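Local coordinates for protein adenosyl-chloride synthase (Thermotoga maritima, PDB 2ZBV) that probably cleaves S-adenosyl-L-methionine with water or a halide, as SAM hydrolases and halogenases do, and binds adenosine between subunits, at residues T6-K11 with F124-R129; V66-Y69 with S74-A77; F117-P122 with G128-A133; E37-P40 with R44-S47; V17-I22 with I31-H36. All coordinates share one frame; numbering follows the deposited sequence.

How the contacts relate
All five contacts lie in the N-terminal adenosyltransferase domain, built on a six-stranded mixed sheet. Along the chain, contact 1 (6-11 with 124-129) closes a long loop that holds, in order, contact 5, contact 4 and contact 2; contact 3 follows contact 2 and shares Gly128 and Arg129 with contact 1. Contacts 1 and 2, with centres about 11 Å apart, both touch the adenosine, whereas contacts 3 and 4 are the most separated, with centres about 22 Å apart. Contact 5 joins helix 14-25 to edge strand 31-33, and contact 4 continues the chain into helix 43-54. The loops of contacts 1 and 2 form one wall of the nucleoside pocket, and a neighbouring subunit supplies the other.

Contact 1 of 5, residues T6-K11 with F124-R129; sequences TDWGLK and FTFHGR. With ADN (adenosine), chain D.
Phe126 drives the edge of its ring into the face of Trp8, a T-shaped pair with centroids 5.1 Å apart and planes at 77°. The leading atom, Phe126 CE1, comes 3.6 Å from Trp8 CH2, toward the rim of the indole. Gly128 CA comes obliquely to the benzo ring, 3.9 Å from Trp8 CZ2; a beta-carbon there would run into the indole, which explains the glycine. Both segments also hold adenosine. The Asp7 carboxylate receives the two ribose hydroxyls separately, O3' of the nucleoside to Asp7 OD1 at 2.8 Å and O2' to Asp7 OD2 at 2.8 Å, a pairing for which a two-oxygen acid is well suited. The backbone Thr125 O accepts from O5' at 2.7 Å. Trp8 presents its indole edge to O3', near the ring plane, in packing rather than a bond. Further out, Thr6 CG2 sits over the centre of the other indole face, and Thr6 OG1 accepts from Trp8 N at 3.0 Å in an ST turn. An alanine in place of Trp8 would probably leave Phe126 CE1 and Thr6 CG2 without the surface between them and let the turn carrying Asp7 shift against the ribose. Residues of the second subunit, among them Asn182, Val242 and Leu244, complete the pocket. The 6-11 loop follows strand 2-6 and leads into helix 14-25, whose Tyr14 and Ala18 pack on Trp8 while Val17 touches Phe126, itself the N-cap of helix 127-140.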
# COMPACT_ATOMS: atom_id res chain seq x y z
N THR A 6 9.32 -3.26 6.90
CA THR A 6 10.53 -2.83 6.18
C THR A 6 10.49 -1.33 5.83
O THR A 6 9.52 -0.63 6.12
CB THR A 6 10.70 -3.56 4.82
OG1 THR A 6 9.82 -2.96 3.85
CG2 THR A 6 10.38 -5.06 4.93
N ASP A 7 11.56 -0.87 5.18
CA ASP A 7 11.67 0.51 4.71
C ASP A 7 11.78 0.45 3.18
O ASP A 7 12.27 1.38 2.55
CB ASP A 7 12.93 1.17 5.31
CG ASP A 7 14.24 0.48 4.88
OD1 ASP A 7 14.19 -0.70 4.49
OD2 ASP A 7 15.31 1.12 4.95
N TRP A 8 11.29 -0.64 2.59
CA TRP A 8 11.39 -0.83 1.14
C TRP A 8 10.41 -0.02 0.30
O TRP A 8 10.69 0.26 -0.86
CB TRP A 8 11.23 -2.31 0.77
CG TRP A 8 12.17 -3.25 1.48
CD1 TRP A 8 13.20 -2.92 2.31
CD2 TRP A 8 12.08 -4.68 1.49
NE1 TRP A 8 13.75 -4.06 2.86
CE2 TRP A 8 13.08 -5.15 2.37
CE3 TRP A 8 11.25 -5.60 0.85
CZ2 TRP A 8 13.27 -6.52 2.63
CZ3 TRP A 8 11.43 -6.97 1.11
CH2 TRP A 8 12.44 -7.41 1.99
N GLY A 9 9.27 0.34 0.87
CA GLY A 9 8.27 1.10 0.12
C GLY A 9 7.39 0.17 -0.69
O GLY A 9 7.81 -0.92 -1.06
N LEU A 10 6.15 0.58 -0.97
CA LEU A 10 5.23 -0.25 -1.74
C LEU A 10 5.32 0.06 -3.23
O LEU A 10 4.70 -0.61 -4.06
CB LEU A 10 3.79 -0.06 -1.25
CG LEU A 10 3.44 -0.71 0.09
CD1 LEU A 10 2.00 -0.37 0.46
CD2 LEU A 10 3.61 -2.22 -0.00
N LYS A 11 6.08 1.09 -3.56
CA LYS A 11 6.25 1.49 -4.95
C LYS A 11 7.16 0.53 -5.72
O LYS A 11 6.92 0.24 -6.89
CB LYS A 11 6.80 2.92 -5.02
CG LYS A 11 7.11 3.40 -6.42
CD LYS A 11 7.40 4.89 -6.47
CE LYS A 11 7.85 5.31 -7.87
NZ LYS A 11 6.88 4.87 -8.92
N PHE A 124 24.43 -9.39 -2.57
CA PHE A 124 25.15 -8.64 -1.55
C PHE A 124 24.28 -7.60 -0.85
O PHE A 124 24.51 -7.29 0.31
CB PHE A 124 26.35 -7.90 -2.16
CG PHE A 124 27.33 -8.80 -2.85
CD1 PHE A 124 27.88 -9.89 -2.19
CD2 PHE A 124 27.71 -8.54 -4.16
CE1 PHE A 124 28.80 -10.72 -2.83
CE2 PHE A 124 28.63 -9.36 -4.81
CZ PHE A 124 29.18 -10.45 -4.15
N THR A 125 23.28 -7.08 -1.55
CA THR A 125 22.46 -6.03 -0.96
C THR A 125 20.96 -6.29 -0.77
O THR A 125 20.20 -5.34 -0.55
CB THR A 125 22.64 -4.72 -1.77
OG1 THR A 125 22.25 -4.93 -3.13
CG2 THR A 125 24.11 -4.28 -1.74
N PHE A 126 20.53 -7.54 -0.85
CA PHE A 126 19.11 -7.85 -0.64
C PHE A 126 18.93 -9.12 0.19
O PHE A 126 18.27 -10.07 -0.23
CB PHE A 126 18.39 -7.99 -1.99
CG PHE A 126 16.87 -7.88 -1.89
CD1 PHE A 126 16.26 -7.45 -0.72
CD2 PHE A 126 16.08 -8.18 -2.99
CE1 PHE A 126 14.86 -7.32 -0.64
CE2 PHE A 126 14.68 -8.06 -2.93
CZ PHE A 126 14.07 -7.62 -1.75
N HIS A 127 19.53 -9.14 1.38
CA HIS A 127 19.42 -10.29 2.27
C HIS A 127 17.95 -10.45 2.68
O HIS A 127 17.52 -11.54 3.06
CB HIS A 127 20.31 -10.10 3.50
CG HIS A 127 21.77 -10.27 3.22
ND1 HIS A 127 22.27 -10.48 1.95
CD2 HIS A 127 22.85 -10.24 4.04
CE1 HIS A 127 23.59 -10.57 2.00
NE2 HIS A 127 23.96 -10.43 3.26
N GLY A 128 17.19 -9.37 2.60
CA GLY A 128 15.78 -9.44 2.94
C GLY A 128 15.07 -10.53 2.15
O GLY A 128 14.21 -11.24 2.68
N ARG A 129 15.43 -10.67 0.88
CA ARG A 129 14.83 -11.69 0.00
C ARG A 129 15.55 -13.04 0.06
O ARG A 129 14.91 -14.10 0.09
CB ARG A 129 14.85 -11.22 -1.46
CG ARG A 129 14.44 -12.30 -2.48
CD ARG A 129 14.85 -11.94 -3.91
NE ARG A 129 16.30 -11.95 -4.08
CZ ARG A 129 16.94 -11.40 -5.11
NH1 ARG A 129 16.27 -10.78 -6.08
NH2 ARG A 129 18.27 -11.46 -5.16
O5' ADN D . 18.47 -5.19 1.51
C5' ADN D . 17.42 -4.29 1.85
C4' ADN D . 18.00 -3.11 2.63
O4' ADN D . 18.96 -2.34 1.84
C3' ADN D . 16.92 -2.09 3.07
O3' ADN D . 16.40 -2.42 4.36
C2' ADN D . 17.67 -0.74 3.03
O2' ADN D . 17.73 -0.13 4.31
C1' ADN D . 19.07 -1.07 2.50
N9 ADN D . 19.50 -0.03 1.55
C8 ADN D . 18.96 0.22 0.30
N7 ADN D . 19.57 1.21 -0.27
C5 ADN D . 20.53 1.67 0.55
C6 ADN D . 21.50 2.71 0.47
N6 ADN D . 21.58 3.52 -0.66
N1 ADN D . 22.34 2.89 1.52
C2 ADN D . 22.28 2.12 2.62
N3 ADN D . 21.38 1.13 2.73
C4 ADN D . 20.51 0.88 1.73

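Contact 2 of 5, residues V66-Y69 with S74-A77; sequences VVDY and SRKA. With ADN (adenosine), chain D.
Asp68 and Arg75 meet through quite different torsions. The carboxylate of Asp68 swings out with CG opposite the backbone N (chi1 -171°), while Arg75 places CG between its own backbone N and carbonyl carbon (chi1 70°) and bends again at chi2, so that the guanidinium turns its side toward the acid. The result is a side-on, two-pronged salt bridge: Arg75 NE gives to Asp68 OD1 at 2.8 Å and Arg75 NH2 to Asp68 OD2 at 2.7 Å, both nearly straight. The two flat groups lie only 19° from coplanar, and OD2 uses its syn lone pair. Two parallel bonds fix the rotation of both groups, a grip that an arginine can give and a lysine cannot. The same Asp68 serves the ligand through its backbone: Asp68 N donates to O3' of adenosine at 2.8 Å, so the salt bridge probably helps hold a first-shell residue in place. Beside it, Tyr69 CA lies 3.4 Å from N3 of the adenine. His127 packs on Arg75, giving an Asp-Arg-His group beside the ribose that resembles one known in SAM-hydrolysing relatives. Both segments belong to the loop between strands 62-66 and 77-82, which passes the end of the intervening strand 87-91; there Pro91 touches both Asp68 and Arg75, and Phe132 of helix 127-140 packs on the pair as well.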
# COMPACT_ATOMS: atom_id res chain seq x y z
N VAL A 66 13.04 -5.95 8.24
CA VAL A 66 14.19 -5.60 7.43
C VAL A 66 14.36 -4.13 7.08
O VAL A 66 13.83 -3.63 6.08
CB VAL A 66 14.21 -6.43 6.11
CG1 VAL A 66 15.53 -6.20 5.38
CG2 VAL A 66 14.03 -7.91 6.41
N VAL A 67 15.10 -3.43 7.94
CA VAL A 67 15.49 -2.03 7.77
C VAL A 67 16.96 -2.33 7.99
O VAL A 67 17.45 -2.40 9.13
CB VAL A 67 14.93 -1.13 8.87
CG1 VAL A 67 15.38 0.32 8.64
CG2 VAL A 67 13.41 -1.21 8.87
N ASP A 68 17.67 -2.53 6.89
CA ASP A 68 19.04 -3.00 6.94
C ASP A 68 20.07 -2.24 6.10
O ASP A 68 20.54 -2.73 5.08
CB ASP A 68 18.94 -4.48 6.52
CG ASP A 68 20.22 -5.25 6.70
OD1 ASP A 68 21.09 -4.83 7.49
OD2 ASP A 68 20.31 -6.32 6.05
N TYR A 69 20.44 -1.04 6.54
CA TYR A 69 21.41 -0.24 5.79
C TYR A 69 22.78 -0.91 5.72
O TYR A 69 23.57 -0.63 4.82
CB TYR A 69 21.55 1.15 6.42
CG TYR A 69 22.00 1.11 7.87
CD1 TYR A 69 23.36 1.07 8.20
CD2 TYR A 69 21.07 1.07 8.91
CE1 TYR A 69 23.77 0.99 9.54
CE2 TYR A 69 21.47 0.99 10.24
CZ TYR A 69 22.82 0.95 10.55
OH TYR A 69 23.21 0.84 11.86
N SER A 74 29.70 -6.91 7.76
CA SER A 74 29.94 -7.91 8.79
C SER A 74 28.85 -7.96 9.86
O SER A 74 28.91 -8.76 10.79
CB SER A 74 31.30 -7.67 9.46
OG SER A 74 31.29 -6.43 10.16
N ARG A 75 27.86 -7.09 9.73
CA ARG A 75 26.77 -7.06 10.70
C ARG A 75 26.10 -8.43 10.68
O ARG A 75 25.89 -9.02 9.61
CB ARG A 75 25.77 -5.95 10.36
CG ARG A 75 24.94 -6.20 9.10
CD ARG A 75 23.55 -6.74 9.46
NE ARG A 75 22.75 -7.01 8.26
CZ ARG A 75 22.86 -8.10 7.51
NH1 ARG A 75 23.75 -9.04 7.82
NH2 ARG A 75 22.10 -8.24 6.43
N LYS A 76 25.77 -8.95 11.86
CA LYS A 76 25.15 -10.26 11.97
C LYS A 76 23.67 -10.28 11.59
O LYS A 76 22.96 -9.29 11.75
CB LYS A 76 25.29 -10.78 13.41
CG LYS A 76 26.74 -11.02 13.87
CD LYS A 76 26.77 -11.43 15.35
CE LYS A 76 28.19 -11.54 15.90
NZ LYS A 76 28.95 -12.69 15.33
N ALA A 77 23.24 -11.42 11.06
CA ALA A 77 21.85 -11.65 10.69
C ALA A 77 21.39 -12.53 11.86
O ALA A 77 22.04 -13.53 12.16
CB ALA A 77 21.78 -12.42 9.39
O5' ADN D . 18.47 -5.19 1.51
C5' ADN D . 17.42 -4.29 1.85
C4' ADN D . 18.00 -3.11 2.63
O4' ADN D . 18.96 -2.34 1.84
C3' ADN D . 16.92 -2.09 3.07
O3' ADN D . 16.40 -2.42 4.36
C2' ADN D . 17.67 -0.74 3.03
O2' ADN D . 17.73 -0.13 4.31
C1' ADN D . 19.07 -1.07 2.50
N9 ADN D . 19.50 -0.03 1.55
C8 ADN D . 18.96 0.22 0.30
N7 ADN D . 19.57 1.21 -0.27
C5 ADN D . 20.53 1.67 0.55
C6 ADN D . 21.50 2.71 0.47
N6 ADN D . 21.58 3.52 -0.66
N1 ADN D . 22.34 2.89 1.52
C2 ADN D . 22.28 2.12 2.62
N3 ADN D . 21.38 1.13 2.73
C4 ADN D . 20.51 0.88 1.73

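Contact 3 of 5, residues F117-P122 with G128-A133; sequences FYKKNP and GRDIFA
Phe117 and Ile131 run side by side, pointing the same way, with the flat ring turned to the branched aliphatic chain. Ile131 CG1 stands 4.0 Å from the Phe117 centroid, only 3° off the ring normal, a CH-pi contact over the centre of the face, while Ile131 CG2 reaches Phe117 CE1 at 3.6 Å. Pro122 meets the isoleucine at about a right angle, its CG 4.0 Å from Ile131 CG1, so a rigid ring packs against the same CG1-CD1 branch. Tyr118 turns an edge, not a face, to the acid: its CD2 lies 3.2 Å from Asp130 OD1, with ring and carboxylate planes 25° apart. Its hydroxyl bonds to Asp56 of the second subunit. The carboxylate of Asp130 is held side-on by its neighbour Arg129, whose bend at chi3 brings NE to Asp130 OD1 at 2.7 Å and NH2 to Asp130 OD2 at 3.2 Å. Arg129 NH1 is left to bridge to Asp56 of the second subunit. Lys119 CE lies near Asp130 OD1, but NZ stops short of a salt bridge, beside the Arg129 guanidinium. A leucine replacing Arg129 would probably leave Asp130 without its two-pronged partner and cost the subunit interface a charge for Asp56. The backbones are joined by Tyr118 N, which donates to Asp130 O at 3.0 Å. In the helix itself Ala133 N bonds to Gly128 O, five residues back, the mark of a pi-type turn; the loop from strand 105-110 doubles back over this widened start of helix 127-140.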
# COMPACT_ATOMS: atom_id res chain seq x y z
N PHE A 117 18.41 -20.65 3.18
CA PHE A 117 18.43 -19.54 2.22
C PHE A 117 17.63 -19.80 0.96
O PHE A 117 17.37 -20.94 0.60
CB PHE A 117 19.88 -19.19 1.84
CG PHE A 117 20.73 -18.75 3.00
CD1 PHE A 117 20.20 -18.66 4.29
CD2 PHE A 117 22.06 -18.39 2.80
CE1 PHE A 117 20.98 -18.22 5.36
CE2 PHE A 117 22.85 -17.96 3.86
CZ PHE A 117 22.31 -17.87 5.14
N TYR A 118 17.25 -18.72 0.28
CA TYR A 118 16.50 -18.79 -0.97
C TYR A 118 17.49 -19.11 -2.09
O TYR A 118 17.14 -19.78 -3.06
CB TYR A 118 15.78 -17.46 -1.21
CG TYR A 118 15.32 -17.18 -2.63
CD1 TYR A 118 14.48 -18.06 -3.31
CD2 TYR A 118 15.71 -16.01 -3.28
CE1 TYR A 118 14.02 -17.77 -4.61
CE2 TYR A 118 15.27 -15.71 -4.57
CZ TYR A 118 14.43 -16.59 -5.23
OH TYR A 118 13.99 -16.27 -6.50
N LYS A 119 18.72 -18.64 -1.94
CA LYS A 119 19.76 -18.91 -2.93
C LYS A 119 21.07 -19.31 -2.29
O LYS A 119 21.41 -18.84 -1.20
CB LYS A 119 19.97 -17.70 -3.84
CG LYS A 119 18.79 -17.46 -4.78
CD LYS A 119 19.15 -16.57 -5.95
CE LYS A 119 19.42 -15.15 -5.53
NZ LYS A 119 19.43 -14.27 -6.74
N LYS A 120 21.81 -20.17 -2.97
CA LYS A 120 23.10 -20.65 -2.48
C LYS A 120 24.04 -19.47 -2.25
O LYS A 120 24.76 -19.42 -1.26
CB LYS A 120 23.71 -21.63 -3.49
CG LYS A 120 25.00 -22.29 -3.03
CD LYS A 120 25.45 -23.37 -4.01
CE LYS A 120 25.70 -22.79 -5.40
NZ LYS A 120 26.11 -23.84 -6.39
N ASN A 121 24.02 -18.53 -3.19
CA ASN A 121 24.86 -17.33 -3.11
C ASN A 121 23.96 -16.10 -3.01
O ASN A 121 23.51 -15.57 -4.03
CB ASN A 121 25.75 -17.22 -4.35
CG ASN A 121 26.81 -18.30 -4.42
OD1 ASN A 121 27.18 -18.75 -5.51
ND2 ASN A 121 27.31 -18.73 -3.26
N PRO A 122 23.67 -15.65 -1.79
CA PRO A 122 22.82 -14.47 -1.57
C PRO A 122 23.36 -13.21 -2.23
O PRO A 122 24.57 -13.00 -2.29
CB PRO A 122 22.79 -14.34 -0.05
CG PRO A 122 22.98 -15.75 0.42
CD PRO A 122 24.05 -16.26 -0.50
N GLY A 128 17.19 -9.37 2.60
CA GLY A 128 15.78 -9.44 2.94
C GLY A 128 15.07 -10.53 2.15
O GLY A 128 14.21 -11.24 2.68
N ARG A 129 15.43 -10.67 0.88
CA ARG A 129 14.83 -11.69 0.00
C ARG A 129 15.55 -13.04 0.06
O ARG A 129 14.91 -14.10 0.09
CB ARG A 129 14.85 -11.22 -1.46
CG ARG A 129 14.44 -12.30 -2.48
CD ARG A 129 14.85 -11.94 -3.91
NE ARG A 129 16.30 -11.95 -4.08
CZ ARG A 129 16.94 -11.40 -5.11
NH1 ARG A 129 16.27 -10.78 -6.08
NH2 ARG A 129 18.27 -11.46 -5.16
N ASP A 130 16.88 -12.99 0.09
CA ASP A 130 17.69 -14.20 0.05
C ASP A 130 17.96 -14.93 1.35
O ASP A 130 18.27 -16.12 1.33
CB ASP A 130 19.02 -13.89 -0.63
CG ASP A 130 18.83 -13.31 -2.02
OD1 ASP A 130 17.81 -13.63 -2.66
OD2 ASP A 130 19.71 -12.55 -2.48
N ILE A 131 17.85 -14.22 2.47
CA ILE A 131 18.13 -14.82 3.77
C ILE A 131 17.02 -14.66 4.81
O ILE A 131 16.56 -15.65 5.39
CB ILE A 131 19.43 -14.24 4.36
CG1 ILE A 131 20.60 -14.48 3.40
CG2 ILE A 131 19.70 -14.88 5.73
CD1 ILE A 131 21.95 -13.94 3.90
N PHE A 132 16.60 -13.42 5.05
CA PHE A 132 15.57 -13.16 6.06
C PHE A 132 14.19 -13.72 5.77
O PHE A 132 13.61 -14.40 6.61
CB PHE A 132 15.46 -11.65 6.31
CG PHE A 132 16.69 -11.04 6.92
CD1 PHE A 132 17.21 -11.54 8.12
CD2 PHE A 132 17.33 -9.97 6.31
CE1 PHE A 132 18.35 -10.99 8.69
CE2 PHE A 132 18.48 -9.40 6.87
CZ PHE A 132 18.98 -9.91 8.07
N ALA A 133 13.66 -13.43 4.58
CA ALA A 133 12.33 -13.91 4.23
C ALA A 133 12.23 -15.43 4.28
O ALA A 133 11.34 -15.97 4.93
CB ALA A 133 11.92 -13.39 2.84

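Contact 4 of 5, residues E37-P40 with R44-S47; sequences EVEP and RKAS
Val38 and Ala46 mark the nearest backbone approach, CA to CA 6.2 Å, where the extended chain at 38-39 passes the first turns of helix 43-54. Val38 points at the helix, and its CG1 branch does most of the touching: it lies 3.9 Å from Lys45 CG and 4.1 Å from Ala46 CB. The valine and the lysine slide past each other in opposite directions, so the aliphatic part of Lys45 serves as apolar packing while its amine travels on to the acid. The small Ala46 lets the valine come close to the helix. Lys45 folds at chi2, chi3 and chi4 instead of stretching out, which curls NZ back to Glu39 OE2 at 3.1 Å, on the syn lone pair of that oxygen. Glu39 bends too (chi2 83°), meeting the lysine at about a right angle in a salt bridge. Within the helix Ser47 OG donates to Arg44 O at 2.7 Å, satisfying its hydroxyl locally. Lys11 of the third subunit makes a long, weak ion pair with the same Glu39. The 37-40 loop leads from strand 31-33 into helix 43-54, with Val38 beside the adenosine-binding Asp7 and Ala46 packed on Val67 and Val95 of neighbouring loops.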
# COMPACT_ATOMS: atom_id res chain seq x y z
N GLU A 37 6.66 1.40 4.80
CA GLU A 37 6.95 2.81 4.62
C GLU A 37 7.80 3.45 5.70
O GLU A 37 7.73 4.67 5.89
CB GLU A 37 5.65 3.60 4.46
CG GLU A 37 4.73 3.10 3.36
CD GLU A 37 5.42 2.99 2.02
OE1 GLU A 37 6.16 3.93 1.66
OE2 GLU A 37 5.21 1.97 1.33
N VAL A 38 8.57 2.66 6.44
CA VAL A 38 9.46 3.25 7.44
C VAL A 38 10.40 4.09 6.58
O VAL A 38 10.81 3.65 5.51
CB VAL A 38 10.31 2.20 8.17
CG1 VAL A 38 11.36 2.90 9.04
CG2 VAL A 38 9.42 1.30 9.02
N GLU A 39 10.75 5.29 7.03
CA GLU A 39 11.65 6.12 6.24
C GLU A 39 12.95 5.37 6.03
O GLU A 39 13.42 4.66 6.92
CB GLU A 39 11.93 7.46 6.95
CG GLU A 39 10.67 8.23 7.32
CD GLU A 39 10.07 7.76 8.63
OE1 GLU A 39 10.53 8.21 9.69
OE2 GLU A 39 9.13 6.93 8.60
N PRO A 40 13.55 5.51 4.84
CA PRO A 40 14.81 4.83 4.52
C PRO A 40 15.83 4.80 5.66
O PRO A 40 16.15 5.83 6.25
CB PRO A 40 15.32 5.60 3.31
CG PRO A 40 14.04 5.94 2.59
CD PRO A 40 13.13 6.38 3.73
N ARG A 44 15.64 3.34 14.15
CA ARG A 44 15.06 3.82 15.41
C ARG A 44 13.53 3.84 15.31
O ARG A 44 12.84 3.37 16.21
CB ARG A 44 15.57 5.23 15.75
CG ARG A 44 15.06 5.74 17.10
CD ARG A 44 15.75 7.04 17.49
NE ARG A 44 17.20 6.87 17.59
CZ ARG A 44 17.82 6.19 18.55
NH1 ARG A 44 17.12 5.60 19.51
NH2 ARG A 44 19.15 6.08 18.54
N LYS A 45 13.02 4.39 14.21
CA LYS A 45 11.57 4.45 13.99
C LYS A 45 11.00 3.04 13.88
O LYS A 45 9.98 2.71 14.49
CB LYS A 45 11.27 5.24 12.71
CG LYS A 45 9.93 4.88 12.06
CD LYS A 45 8.75 5.19 12.96
CE LYS A 45 8.10 6.50 12.58
NZ LYS A 45 7.51 6.49 11.20
N ALA A 46 11.66 2.21 13.09
CA ALA A 46 11.21 0.83 12.92
C ALA A 46 11.14 0.08 14.27
O ALA A 46 10.22 -0.70 14.49
CB ALA A 46 12.13 0.09 11.94
N SER A 47 12.10 0.32 15.16
CA SER A 47 12.13 -0.38 16.44
C SER A 47 10.86 -0.07 17.24
O SER A 47 10.29 -0.95 17.88
CB SER A 47 13.39 -0.03 17.25
OG SER A 47 13.38 1.29 17.79

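Contact 5 of 5, residues V17-I22 with I31-H36; sequences VAKAVI and IIDITH
Lys19 NZ donates to Asp33 OD1 at 2.8 Å, a salt bridge that ties the helix to the edge strand. The lysine and the aspartate come from opposite directions, and OD1 accepts through its syn lone pair. Beyond CG the lysine chain is fully extended, the length needed to span from helix to strand. The other carboxylate oxygen has its own partner: His36 NE2 donates to Asp33 OD2 at 2.8 Å, arriving from above the carboxylate plane (78° out of it) while Asp33 OD2 lies almost in the imidazole plane. One carboxylate is thus gripped at both oxygens, which fixes its rotation and probably helps keep the proton on NE2; on its far side, His36 ND1 bonds to Thr6 OG1, a residue of the turn that carries the nucleoside-binding Asp7. Below the polar pair the contact is apolar. Ile22 and Ile31 reach toward each other tip to tip, with Ile22 CG2 3.7 Å from Ile31 CD1. Ile31 CD1 also lies 4.1 Å from Lys19 CG, so it touches two side chains one helical turn apart, Lys19 and Ile22. Branched isoleucines suit such a seam because they present broad, stiff surfaces. Ile32 of the second subunit packs on Lys19. Helix 17-22 and strand 31-33 run nearly antiparallel (159°), their axes 11.1 Å apart at closest, as expected for the returning helix of a beta-alpha-beta crossover: strand 2-6, helix 14-25 and strand 31-33, the two strands parallel neighbours at the edge of the sheet.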
# COMPACT_ATOMS: atom_id res chain seq x y z
N VAL A 17 8.53 -9.48 -4.33
CA VAL A 17 9.42 -10.62 -4.57
C VAL A 17 9.71 -11.39 -3.29
O VAL A 17 9.87 -12.60 -3.32
CB VAL A 17 10.75 -10.21 -5.26
CG1 VAL A 17 10.47 -9.67 -6.64
CG2 VAL A 17 11.48 -9.16 -4.43
N ALA A 18 9.79 -10.67 -2.17
CA ALA A 18 10.03 -11.31 -0.88
C ALA A 18 8.82 -12.16 -0.52
O ALA A 18 8.96 -13.25 0.04
CB ALA A 18 10.27 -10.27 0.20
N LYS A 19 7.63 -11.67 -0.85
CA LYS A 19 6.41 -12.41 -0.56
C LYS A 19 6.35 -13.66 -1.43
O LYS A 19 5.89 -14.72 -0.99
CB LYS A 19 5.17 -11.54 -0.80
CG LYS A 19 4.95 -10.47 0.26
CD LYS A 19 3.62 -9.78 0.06
CE LYS A 19 3.35 -8.75 1.15
NZ LYS A 19 2.07 -8.03 0.89
N ALA A 20 6.81 -13.53 -2.67
CA ALA A 20 6.83 -14.65 -3.60
C ALA A 20 7.74 -15.74 -3.05
O ALA A 20 7.41 -16.92 -3.09
CB ALA A 20 7.31 -14.19 -4.97
N VAL A 21 8.89 -15.33 -2.51
CA VAL A 21 9.84 -16.28 -1.95
C VAL A 21 9.22 -17.02 -0.76
O VAL A 21 9.38 -18.23 -0.62
CB VAL A 21 11.13 -15.57 -1.49
CG1 VAL A 21 11.95 -16.50 -0.61
CG2 VAL A 21 11.95 -15.14 -2.71
N ILE A 22 8.52 -16.27 0.09
CA ILE A 22 7.87 -16.86 1.25
C ILE A 22 6.80 -17.86 0.84
O ILE A 22 6.76 -18.98 1.35
CB ILE A 22 7.22 -15.76 2.13
CG1 ILE A 22 8.30 -14.87 2.73
CG2 ILE A 22 6.35 -16.41 3.22
CD1 ILE A 22 7.76 -13.71 3.55
N ILE A 31 0.84 -13.73 5.51
CA ILE A 31 1.69 -12.56 5.64
C ILE A 31 0.88 -11.30 5.89
O ILE A 31 0.04 -10.92 5.09
CB ILE A 31 2.53 -12.36 4.36
CG1 ILE A 31 3.28 -13.65 4.01
CG2 ILE A 31 3.52 -11.21 4.55
CD1 ILE A 31 3.99 -13.61 2.66
N ILE A 32 1.14 -10.65 7.02
CA ILE A 32 0.43 -9.42 7.34
C ILE A 32 1.46 -8.31 7.36
O ILE A 32 2.41 -8.36 8.11
CB ILE A 32 -0.26 -9.47 8.70
CG1 ILE A 32 -1.29 -10.61 8.71
CG2 ILE A 32 -0.92 -8.11 8.99
CD1 ILE A 32 -2.19 -10.64 9.94
N ASP A 33 1.27 -7.33 6.49
CA ASP A 33 2.18 -6.20 6.42
C ASP A 33 1.91 -5.26 7.59
O ASP A 33 0.78 -4.85 7.82
CB ASP A 33 1.98 -5.44 5.10
CG ASP A 33 2.34 -6.28 3.88
OD1 ASP A 33 1.66 -6.14 2.85
OD2 ASP A 33 3.31 -7.07 3.95
N ILE A 34 2.96 -4.95 8.34
CA ILE A 34 2.84 -4.02 9.44
C ILE A 34 2.96 -2.66 8.75
O ILE A 34 2.10 -1.79 8.91
CB ILE A 34 3.98 -4.27 10.47
CG1 ILE A 34 3.72 -5.62 11.16
CG2 ILE A 34 4.04 -3.14 11.50
CD1 ILE A 34 4.82 -6.08 12.09
N THR A 35 4.02 -2.51 7.96
CA THR A 35 4.26 -1.33 7.13
C THR A 35 5.56 -1.48 6.36
O THR A 35 6.49 -2.12 6.82
CB THR A 35 4.35 0.01 7.92
OG1 THR A 35 4.60 1.07 6.98
CG2 THR A 35 5.47 -0.01 8.92
N HIS A 36 5.59 -0.90 5.18
CA HIS A 36 6.78 -0.96 4.35
C HIS A 36 7.22 0.46 4.04
O HIS A 36 8.05 0.69 3.16
CB HIS A 36 6.47 -1.71 3.06
CG HIS A 36 6.20 -3.17 3.28
ND1 HIS A 36 7.17 -4.04 3.70
CD2 HIS A 36 5.05 -3.88 3.21
CE1 HIS A 36 6.63 -5.24 3.88
NE2 HIS A 36 5.35 -5.17 3.59